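Local coordinates for PP1b (Porcine reproductive and respiratory syndrome virus, PDB 6JDR), which probably couples ATP hydrolysis to 5' to 3' unwinding of RNA and DNA duplexes, as the zinc-binding helicase portion (nsp10) of the viral replicase polyprotein, at residues A[316-321]-A[345-350]; A[81-86]-A[118-123]; A[276-281]-A[361-366]. The protein carries 1 engineered substitution. One frame throughout, in Å; residues are numbered along the deposited sequence.

Contact 1 of 3, residues A[316-321]-A[345-350]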
loop_
_atom_site.group_PDB
_atom_site.type_symbol
_atom_site.label_atom_id
_atom_site.label_comp_id
_atom_site.label_asym_id
_atom_site.label_seq_id
_atom_site.Cartn_x
_atom_site.Cartn_y
_atom_site.Cartn_z
ATOM N N VAL A 316 -38.480 -7.409 10.577
ATOM C CA VAL A 316 -38.166 -8.835 10.525
ATOM C C VAL A 316 -38.081 -9.293 9.073
ATOM O O VAL A 316 -38.941 -8.956 8.254
ATOM C CB VAL A 316 -39.219 -9.682 11.272
ATOM C CG1 VAL A 316 -38.930 -11.172 11.114
ATOM C CG2 VAL A 316 -39.259 -9.298 12.745
ATOM N N LEU A 317 -37.037 -10.062 8.770
ATOM C CA LEU A 317 -36.820 -10.611 7.438
ATOM C C LEU A 317 -36.730 -12.121 7.527
ATOM O O LEU A 317 -36.181 -12.653 8.491
ATOM C CB LEU A 317 -35.523 -10.068 6.842
ATOM C CG LEU A 317 -35.428 -8.555 6.646
ATOM C CD1 LEU A 317 -34.067 -8.184 6.073
ATOM C CD2 LEU A 317 -36.542 -8.057 5.737
ATOM N N THR A 318 -37.263 -12.808 6.518
ATOM C CA THR A 318 -37.219 -14.267 6.477
ATOM C C THR A 318 -37.306 -14.760 5.031
ATOM O O THR A 318 -37.997 -14.159 4.219
ATOM C CB THR A 318 -38.344 -14.884 7.341
ATOM O OG1 THR A 318 -38.210 -16.312 7.375
ATOM C CG2 THR A 318 -39.724 -14.507 6.807
ATOM N N PRO A 319 -36.586 -15.843 4.695
ATOM C CA PRO A 319 -36.636 -16.323 3.318
ATOM C C PRO A 319 -38.055 -16.571 2.789
ATOM O O PRO A 319 -38.434 -16.009 1.758
ATOM C CB PRO A 319 -35.857 -17.640 3.377
ATOM C CG PRO A 319 -34.912 -17.472 4.509
ATOM C CD PRO A 319 -35.559 -16.541 5.492
ATOM N N TYR A 320 -38.825 -17.385 3.509
ATOM C CA TYR A 320 -40.102 -17.897 3.013
ATOM C C TYR A 320 -41.313 -17.151 3.571
ATOM O O TYR A 320 -41.327 -16.763 4.741
ATOM C CB TYR A 320 -40.239 -19.380 3.367
ATOM C CG TYR A 320 -39.144 -20.285 2.833
ATOM C CD1 TYR A 320 -38.594 -20.095 1.565
ATOM C CD2 TYR A 320 -38.685 -21.359 3.589
ATOM C CE1 TYR A 320 -37.607 -20.935 1.080
ATOM C CE2 TYR A 320 -37.704 -22.207 3.111
ATOM C CZ TYR A 320 -37.166 -21.992 1.857
ATOM O OH TYR A 320 -36.189 -22.841 1.388
ATOM N N HIS A 321 -42.334 -16.974 2.730
ATOM C CA HIS A 321 -43.616 -16.395 3.159
ATOM C C HIS A 321 -44.260 -17.190 4.299
ATOM O O HIS A 321 -44.864 -16.605 5.196
ATOM C CB HIS A 321 -44.609 -16.322 1.992
ATOM C CG HIS A 321 -44.325 -15.226 1.011
ATOM N ND1 HIS A 321 -43.873 -15.471 -0.269
ATOM C CD2 HIS A 321 -44.447 -13.880 1.115
ATOM C CE1 HIS A 321 -43.722 -14.325 -0.907
ATOM N NE2 HIS A 321 -44.065 -13.344 -0.090
ATOM N N HIS A 345 -34.627 -13.796 10.369
ATOM C CA HIS A 345 -35.356 -14.895 10.987
ATOM C C HIS A 345 -35.275 -16.129 10.092
ATOM O O HIS A 345 -35.833 -16.142 8.997
ATOM C CB HIS A 345 -36.810 -14.450 11.190
ATOM C CG HIS A 345 -37.674 -15.460 11.873
ATOM N ND1 HIS A 345 -37.421 -15.920 13.148
ATOM C CD2 HIS A 345 -38.811 -16.074 11.470
ATOM C CE1 HIS A 345 -38.355 -16.787 13.494
ATOM N NE2 HIS A 345 -39.211 -16.899 12.493
ATOM N N LEU A 346 -34.583 -17.165 10.568
ATOM C CA LEU A 346 -34.277 -18.349 9.760
ATOM C C LEU A 346 -34.731 -19.649 10.429
ATOM O O LEU A 346 -33.906 -20.504 10.754
ATOM C CB LEU A 346 -32.765 -18.421 9.497
ATOM C CG LEU A 346 -32.102 -17.188 8.877
ATOM C CD1 LEU A 346 -30.592 -17.256 9.049
ATOM C CD2 LEU A 346 -32.473 -17.061 7.409
ATOM N N PRO A 347 -36.048 -19.812 10.630
ATOM C CA PRO A 347 -36.558 -21.029 11.267
ATOM C C PRO A 347 -36.430 -22.301 10.426
ATOM O O PRO A 347 -36.346 -23.390 10.991
ATOM C CB PRO A 347 -38.038 -20.709 11.505
ATOM C CG PRO A 347 -38.366 -19.669 10.494
ATOM C CD PRO A 347 -37.124 -18.846 10.351
ATOM N N THR A 348 -36.418 -22.170 9.100
ATOM C CA THR A 348 -36.475 -23.334 8.214
ATOM C C THR A 348 -35.099 -23.692 7.656
ATOM O O THR A 348 -34.381 -22.828 7.157
ATOM C CB THR A 348 -37.460 -23.083 7.059
ATOM O OG1 THR A 348 -38.731 -22.697 7.600
ATOM C CG2 THR A 348 -37.635 -24.335 6.204
ATOM N N LYS A 349 -34.752 -24.975 7.729
ATOM C CA LYS A 349 -33.425 -25.455 7.345
ATOM C C LYS A 349 -33.226 -25.410 5.829
ATOM O O LYS A 349 -34.166 -25.652 5.069
ATOM C CB LYS A 349 -33.213 -26.883 7.853
ATOM C CG LYS A 349 -31.754 -27.304 7.929
ATOM C CD LYS A 349 -31.598 -28.814 8.004
ATOM C CE LYS A 349 -30.130 -29.213 8.026
ATOM N NZ LYS A 349 -29.920 -30.630 7.622
ATOM N N ASP A 350 -31.997 -25.103 5.410
ATOM C CA ASP A 350 -31.622 -24.990 3.996
ATOM C C ASP A 350 -32.466 -23.960 3.244
ATOM O O ASP A 350 -32.819 -24.167 2.083
ATOM C CB ASP A 350 -31.694 -26.357 3.299
ATOM C CG ASP A 350 -30.754 -27.383 3.918
ATOM O OD1 ASP A 350 -29.580 -27.040 4.182
ATOM O OD2 ASP A 350 -31.184 -28.538 4.131
#
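The ring of Tyr320 receives the methyl group CG2 of Thr348 at its edge, close to the ring plane, with CE2 and CG2 3.8 Å apart. One of its faces is lined, toward the rim, by CB of the preceding Pro319. The imidazole of His345 is flanked from within its own segment, where Pro347 CD sits 3.4 Å above one face, again displaced toward the rim. The ring of Tyr371, in the next strand of the sheet, meets this imidazole with the planes only about 15° apart. The contact lies where two neighbouring strands, 315-318 and 342-345, lead into loops; both belong to the five-stranded parallel sheet of what is, by the superfamily 1 helicase pattern, the second RecA-like domain. The pairing is evident in the backbone: His345 N donates to Leu317 O at 2.7 Å, the donor lying nearly in line with the carbonyl (C=O...N 171°). Leu317 is also bonded to Thr343, so a single residue of one strand is gripped by two alternate residues of the other, as parallel pairing requires. Further along, side chains carry the contact. Thr318 has OG1 anti to the backbone N (chi1 -175°), which places the hydroxyl 2.9 Å from His345 O. Val316 CG1 rests on His345 CB at 3.9 Å, the two side chains crossing obliquely. Thr348 keeps its hydroxyl for Asp323, leaving the methyl branch to face the tyrosine. Between the two buried residues Pro319 and Leu346, the proline ring crosses the leucine side chain at about a right angle, Pro319 CD lying 3.7 Å from Leu346 CD2.

Contact 2 of 3, residues A[81-86]-A[118-123]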
loop_
_atom_site.group_PDB
_atom_site.type_symbol
_atom_site.label_atom_id
_atom_site.label_comp_id
_atom_site.label_asym_id
_atom_site.label_seq_id
_atom_site.Cartn_x
_atom_site.Cartn_y
_atom_site.Cartn_z
ATOM N N MET A 81 44.655 6.762 -7.371
ATOM C CA MET A 81 44.558 5.647 -6.444
ATOM C C MET A 81 45.970 5.121 -6.200
ATOM O O MET A 81 46.575 4.527 -7.097
ATOM C CB MET A 81 43.678 4.545 -7.040
ATOM C CG MET A 81 43.493 3.333 -6.140
ATOM S SD MET A 81 42.293 2.144 -6.772
ATOM C CE MET A 81 43.149 1.519 -8.210
ATOM N N HIS A 82 46.499 5.354 -4.998
ATOM C CA HIS A 82 47.834 4.867 -4.639
ATOM C C HIS A 82 47.758 3.444 -4.092
ATOM O O HIS A 82 46.963 3.167 -3.196
ATOM C CB HIS A 82 48.498 5.783 -3.608
ATOM C CG HIS A 82 49.956 5.503 -3.414
ATOM N ND1 HIS A 82 50.934 6.082 -4.194
ATOM C CD2 HIS A 82 50.601 4.687 -2.547
ATOM C CE1 HIS A 82 52.119 5.644 -3.810
ATOM N NE2 HIS A 82 51.945 4.795 -2.813
ATOM N N VAL A 83 48.597 2.556 -4.624
ATOM C CA VAL A 83 48.571 1.136 -4.264
ATOM C C VAL A 83 49.915 0.679 -3.688
ATOM O O VAL A 83 50.964 0.889 -4.301
ATOM C CB VAL A 83 48.210 0.264 -5.485
ATOM C CG1 VAL A 83 48.094 -1.205 -5.090
ATOM C CG2 VAL A 83 46.913 0.754 -6.116
ATOM N N GLU A 84 49.866 0.066 -2.504
ATOM C CA GLU A 84 51.041 -0.529 -1.858
ATOM C C GLU A 84 50.661 -1.832 -1.157
ATOM O O GLU A 84 49.979 -1.814 -0.131
ATOM C CB GLU A 84 51.645 0.439 -0.841
ATOM C CG GLU A 84 52.418 1.591 -1.463
ATOM C CD GLU A 84 53.075 2.491 -0.432
ATOM O OE1 GLU A 84 52.840 2.296 0.781
ATOM O OE2 GLU A 84 53.826 3.402 -0.840
ATOM N N GLN A 85 51.108 -2.955 -1.719
ATOM C CA GLN A 85 50.799 -4.290 -1.198
ATOM C C GLN A 85 49.295 -4.578 -1.210
ATOM O O GLN A 85 48.780 -5.269 -0.329
ATOM C CB GLN A 85 51.365 -4.463 0.218
ATOM N N GLY A 86 48.601 -4.053 -2.218
ATOM C CA GLY A 86 47.152 -4.204 -2.333
ATOM C C GLY A 86 46.360 -3.388 -1.322
ATOM O O GLY A 86 45.301 -3.823 -0.873
ATOM N N GLY A 118 51.563 0.881 -7.438
ATOM C CA GLY A 118 51.619 1.977 -8.398
ATOM C C GLY A 118 50.639 3.087 -8.077
ATOM O O GLY A 118 50.022 3.102 -7.007
ATOM N N ASP A 119 50.518 4.030 -9.006
ATOM C CA ASP A 119 49.550 5.115 -8.904
ATOM C C ASP A 119 48.645 5.072 -10.128
ATOM O O ASP A 119 49.127 5.013 -11.264
ATOM C CB ASP A 119 50.258 6.468 -8.805
ATOM C CG ASP A 119 51.032 6.628 -7.507
ATOM O OD1 ASP A 119 51.886 5.769 -7.210
ATOM O OD2 ASP A 119 50.787 7.614 -6.778
ATOM N N TYR A 120 47.335 5.085 -9.894
ATOM C CA TYR A 120 46.360 4.953 -10.973
ATOM C C TYR A 120 45.368 6.107 -10.979
ATOM O O TYR A 120 44.718 6.384 -9.963
ATOM C CB TYR A 120 45.592 3.642 -10.837
ATOM C CG TYR A 120 46.461 2.406 -10.787
ATOM C CD1 TYR A 120 46.791 1.714 -11.949
ATOM C CD2 TYR A 120 46.938 1.920 -9.576
ATOM C CE1 TYR A 120 47.578 0.575 -11.906
ATOM C CE2 TYR A 120 47.724 0.784 -9.523
ATOM C CZ TYR A 120 48.043 0.114 -10.688
ATOM O OH TYR A 120 48.827 -1.015 -10.629
ATOM N N ALA A 121 45.259 6.781 -12.121
ATOM C CA ALA A 121 44.165 7.714 -12.348
ATOM C C ALA A 121 42.869 6.907 -12.270
ATOM O O ALA A 121 42.741 5.871 -12.923
ATOM C CB ALA A 121 44.301 8.379 -13.704
ATOM N N SER A 122 41.925 7.368 -11.457
ATOM C CA SER A 122 40.710 6.607 -11.208
ATOM C C SER A 122 39.474 7.496 -11.170
ATOM O O SER A 122 39.453 8.530 -10.498
ATOM C CB SER A 122 40.831 5.827 -9.892
ATOM O OG SER A 122 40.806 6.698 -8.773
ATOM N N THR A 123 38.450 7.081 -11.903
ATOM C CA THR A 123 37.137 7.695 -11.810
ATOM C C THR A 123 36.230 6.711 -11.092
ATOM O O THR A 123 36.102 5.560 -11.511
ATOM C CB THR A 123 36.554 8.014 -13.198
ATOM O OG1 THR A 123 36.524 6.820 -13.989
ATOM C CG2 THR A 123 37.398 9.066 -13.903
#
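His82 and Asp119 pair across neighbouring antiparallel strands with their flat groups nearly perpendicular, the imidazole and carboxylate planes being 82° apart. The ND1 hydrogen bond to Asp119 OD2 (3.0 Å) runs in the ring plane of His82, yet reaches the oxygen from 40° above the carboxylate plane. On the other side of the imidazole, NE2 donates to Glu84 OE2 at 3.1 Å. Two carboxylates accepting from one ring would be expected to stabilise its doubly protonated, cationic form. In the backbone, His82 and Asp119 form a non-hydrogen-bonded pair, framed by hydrogen-bonded pairs on either side: Met81 with Tyr120, where Met81 N reaches Tyr120 O at 2.6 Å, and Val83 with Gly118, where Val83 N reaches Gly118 O at 2.8 Å. Met81, Val83 and Tyr120 occupy the opposite face of the sheet. Val83 CG2 approaches the edge of the phenol ring, 3.5 Å from Tyr120 CE2. The thioether chain of Met81 bends at its end (chi3 68°), bringing CE within 4.0 Å of Tyr120 CD2. The phenolic OH turns to Pro116 O. Within the four-stranded antiparallel sheet, consistent with the 1B domain of arterivirus helicases, strand 79-83 is outermost and strand 118-124 separates it from strand 93-97, whose Thr97 meets both Met81 and Ser122.

Contact 3 of 3, residues A[276-281]-A[361-366]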
loop_
_atom_site.group_PDB
_atom_site.type_symbol
_atom_site.label_atom_id
_atom_site.label_comp_id
_atom_site.label_asym_id
_atom_site.label_seq_id
_atom_site.Cartn_x
_atom_site.Cartn_y
_atom_site.Cartn_z
ATOM N N ILE A 276 -18.509 3.264 1.732
ATOM C CA ILE A 276 -19.834 2.773 2.101
ATOM C C ILE A 276 -20.365 3.601 3.270
ATOM O O ILE A 276 -19.687 3.757 4.288
ATOM C CB ILE A 276 -19.782 1.275 2.488
ATOM C CG1 ILE A 276 -19.327 0.425 1.291
ATOM C CG2 ILE A 276 -21.130 0.791 3.006
ATOM C CD1 ILE A 276 -20.198 0.552 0.055
ATOM N N TRP A 277 -21.574 4.134 3.111
ATOM C CA TRP A 277 -22.201 4.975 4.134
ATOM C C TRP A 277 -23.407 4.314 4.807
ATOM O O TRP A 277 -23.970 4.874 5.750
ATOM C CB TRP A 277 -22.634 6.309 3.514
ATOM C CG TRP A 277 -21.488 7.148 3.020
ATOM C CD1 TRP A 277 -20.996 7.196 1.746
ATOM C CD2 TRP A 277 -20.693 8.056 3.793
ATOM N NE1 TRP A 277 -19.943 8.078 1.679
ATOM C CE2 TRP A 277 -19.737 8.619 2.920
ATOM C CE3 TRP A 277 -20.695 8.448 5.137
ATOM C CZ2 TRP A 277 -18.793 9.556 3.349
ATOM C CZ3 TRP A 277 -19.756 9.380 5.563
ATOM C CH2 TRP A 277 -18.819 9.922 4.670
ATOM N N ARG A 278 -23.791 3.127 4.341
ATOM C CA ARG A 278 -25.028 2.483 4.787
ATOM C C ARG A 278 -24.841 1.565 5.991
ATOM O O ARG A 278 -25.765 1.400 6.782
ATOM C CB ARG A 278 -25.668 1.704 3.635
ATOM C CG ARG A 278 -26.222 2.589 2.530
ATOM C CD ARG A 278 -26.994 1.775 1.504
ATOM N NE ARG A 278 -26.124 0.874 0.749
ATOM C CZ ARG A 278 -26.548 -0.092 -0.066
ATOM N NH1 ARG A 278 -27.849 -0.312 -0.248
ATOM N NH2 ARG A 278 -25.661 -0.852 -0.702
ATOM N N PHE A 279 -23.661 0.966 6.128
ATOM C CA PHE A 279 -23.389 0.039 7.234
ATOM C C PHE A 279 -21.905 -0.016 7.587
ATOM O O PHE A 279 -21.052 0.464 6.840
ATOM C CB PHE A 279 -23.913 -1.369 6.907
ATOM C CG PHE A 279 -23.652 -1.808 5.489
ATOM C CD1 PHE A 279 -24.680 -1.824 4.555
ATOM C CD2 PHE A 279 -22.381 -2.201 5.086
ATOM C CE1 PHE A 279 -24.447 -2.224 3.248
ATOM C CE2 PHE A 279 -22.141 -2.602 3.781
ATOM C CZ PHE A 279 -23.176 -2.614 2.861
ATOM N N GLY A 280 -21.612 -0.621 8.733
ATOM C CA GLY A 280 -20.257 -0.663 9.268
ATOM C C GLY A 280 -19.284 -1.537 8.505
ATOM O O GLY A 280 -19.666 -2.274 7.594
ATOM N N GLN A 281 -18.018 -1.454 8.904
ATOM C CA GLN A 281 -16.928 -2.150 8.226
ATOM C C GLN A 281 -17.065 -3.670 8.305
ATOM O O GLN A 281 -16.741 -4.373 7.346
ATOM C CB GLN A 281 -15.577 -1.720 8.818
ATOM C CG GLN A 281 -14.358 -2.222 8.057
ATOM C CD GLN A 281 -14.370 -1.804 6.599
ATOM O OE1 GLN A 281 -14.632 -0.642 6.272
ATOM N NE2 GLN A 281 -14.098 -2.753 5.711
ATOM N N ILE A 361 -28.294 -9.161 4.924
ATOM C CA ILE A 361 -27.227 -8.556 5.718
ATOM C C ILE A 361 -27.057 -7.065 5.416
ATOM O O ILE A 361 -26.620 -6.301 6.279
ATOM C CB ILE A 361 -25.893 -9.299 5.483
ATOM C CG1 ILE A 361 -25.993 -10.749 5.980
ATOM C CG2 ILE A 361 -24.727 -8.584 6.156
ATOM C CD1 ILE A 361 -26.414 -10.894 7.425
ATOM N N THR A 362 -27.422 -6.645 4.207
ATOM C CA THR A 362 -27.180 -5.274 3.763
ATOM C C THR A 362 -28.398 -4.339 3.863
ATOM O O THR A 362 -28.394 -3.259 3.271
ATOM C CB THR A 362 -26.666 -5.266 2.312
ATOM O OG1 THR A 362 -27.621 -5.915 1.464
ATOM C CG2 THR A 362 -25.323 -5.978 2.215
ATOM N N ARG A 363 -29.433 -4.742 4.602
ATOM C CA ARG A 363 -30.594 -3.879 4.838
ATOM C C ARG A 363 -30.386 -2.963 6.046
ATOM O O ARG A 363 -30.820 -1.811 6.035
ATOM C CB ARG A 363 -31.860 -4.709 5.073
ATOM C CG ARG A 363 -32.247 -5.669 3.960
ATOM C CD ARG A 363 -32.311 -4.991 2.603
ATOM N NE ARG A 363 -31.002 -4.910 1.956
ATOM C CZ ARG A 363 -30.713 -4.132 0.912
ATOM N NH1 ARG A 363 -31.633 -3.342 0.370
ATOM N NH2 ARG A 363 -29.486 -4.145 0.406
ATOM N N ALA A 364 -29.737 -3.484 7.086
ATOM C CA ALA A 364 -29.619 -2.777 8.361
ATOM C C ALA A 364 -28.532 -1.712 8.350
ATOM O O ALA A 364 -27.540 -1.822 7.623
ATOM C CB ALA A 364 -29.357 -3.764 9.487
ATOM N N ARG A 365 -28.728 -0.690 9.180
ATOM C CA ARG A 365 -27.774 0.403 9.326
ATOM C C ARG A 365 -26.957 0.251 10.608
ATOM O O ARG A 365 -25.727 0.263 10.566
ATOM C CB ARG A 365 -28.513 1.743 9.323
ATOM C CG ARG A 365 -27.608 2.964 9.324
ATOM C CD ARG A 365 -28.414 4.248 9.203
ATOM N NE ARG A 365 -28.929 4.464 7.851
ATOM C CZ ARG A 365 -28.207 4.902 6.818
ATOM N NH1 ARG A 365 -26.909 5.172 6.951
ATOM N NH2 ARG A 365 -28.789 5.064 5.633
ATOM N N HIS A 366 -27.644 0.099 11.739
ATOM C CA HIS A 366 -26.997 0.100 13.056
ATOM C C HIS A 366 -26.938 -1.262 13.749
ATOM O O HIS A 366 -25.991 -1.532 14.493
ATOM C CB HIS A 366 -27.689 1.112 13.974
ATOM C CG HIS A 366 -27.589 2.525 13.492
ATOM N ND1 HIS A 366 -26.396 3.216 13.459
ATOM C CD2 HIS A 366 -28.530 3.375 13.019
ATOM C CE1 HIS A 366 -26.608 4.431 12.986
ATOM N NE2 HIS A 366 -27.895 4.553 12.713
HETATM O O HOH W 1 -29.899 -1.463 -1.801
#
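Phe279 reaches from the loop 276-281 alongside Thr362, the two side chains pointing the same way. Its CB lies 3.7 Å from Ala364 O, a carbonyl that sits near the ring plane at the edge. CG falls between the backbone N and the carbonyl carbon (chi1 42°), and the ring then runs past threonine: CE1 is 3.9 Å from Thr362 CB, and CZ at the tip is 4.0 Å from Thr362 CG2. One ring face carries Ile276 CG2, at the end of strand 270-276, while Cys284 and Ile287 of helix 281-287 add further apolar contacts. Arg365 wraps the other part of the loop. Its CG is 3.5 Å from Arg278 O, which also lies over one face of the guanidinium, and NH1 makes a weak hydrogen bond to Trp277 O (3.2 Å, bent to 123° at the hydrogen). Arg363 NH2 donates to Thr362 OG1 at 2.8 Å, almost straight and in the guanidinium plane; OG1 is also hydrogen-bonded to Leu358 O, a turn back in helix 354-361. Arg278 NH1 comes within 4.2 Å of Arg363 NH2 despite the like charges; a water accepting from Arg278 NH1 at 2.8 Å, and weakly from Arg363 NH1, may ease the repulsion. The sequence Ile361 to Arg365 fits motif VI of superfamily 1 helicases. The contact thus joins two connections: 276-281, between strand 270-276 of the seven-stranded parallel sheet and helix 281-287, with Gly280 at its N-cap position, and 361-366, between helix 354-361 and strand 367-371 of the five-stranded sheet.

In the fold
From the N terminus, contact 2 closes first, pairing strand 79-83 with strand 118-124 within the four-stranded antiparallel sheet; its loop is complete before contact 3 opens. Contact 3 runs from 276 to 366, bringing the exit of strand 270-276 to the turn ahead of strand 367-371 and so tying the region of the seven-stranded sheet to the five-stranded one. Contact 1, 316-321 with 345-350, is nested inside that loop and links adjacent strands of the five-stranded sheet. The nested pair touch where Leu317 CD1 packs on Arg363 CG at 3.8 Å, and their centres are about 20 Å apart. Contact 2 lies on the opposite side of the chain's centre from the other two, its own centre about 87 Å from that of contact 1.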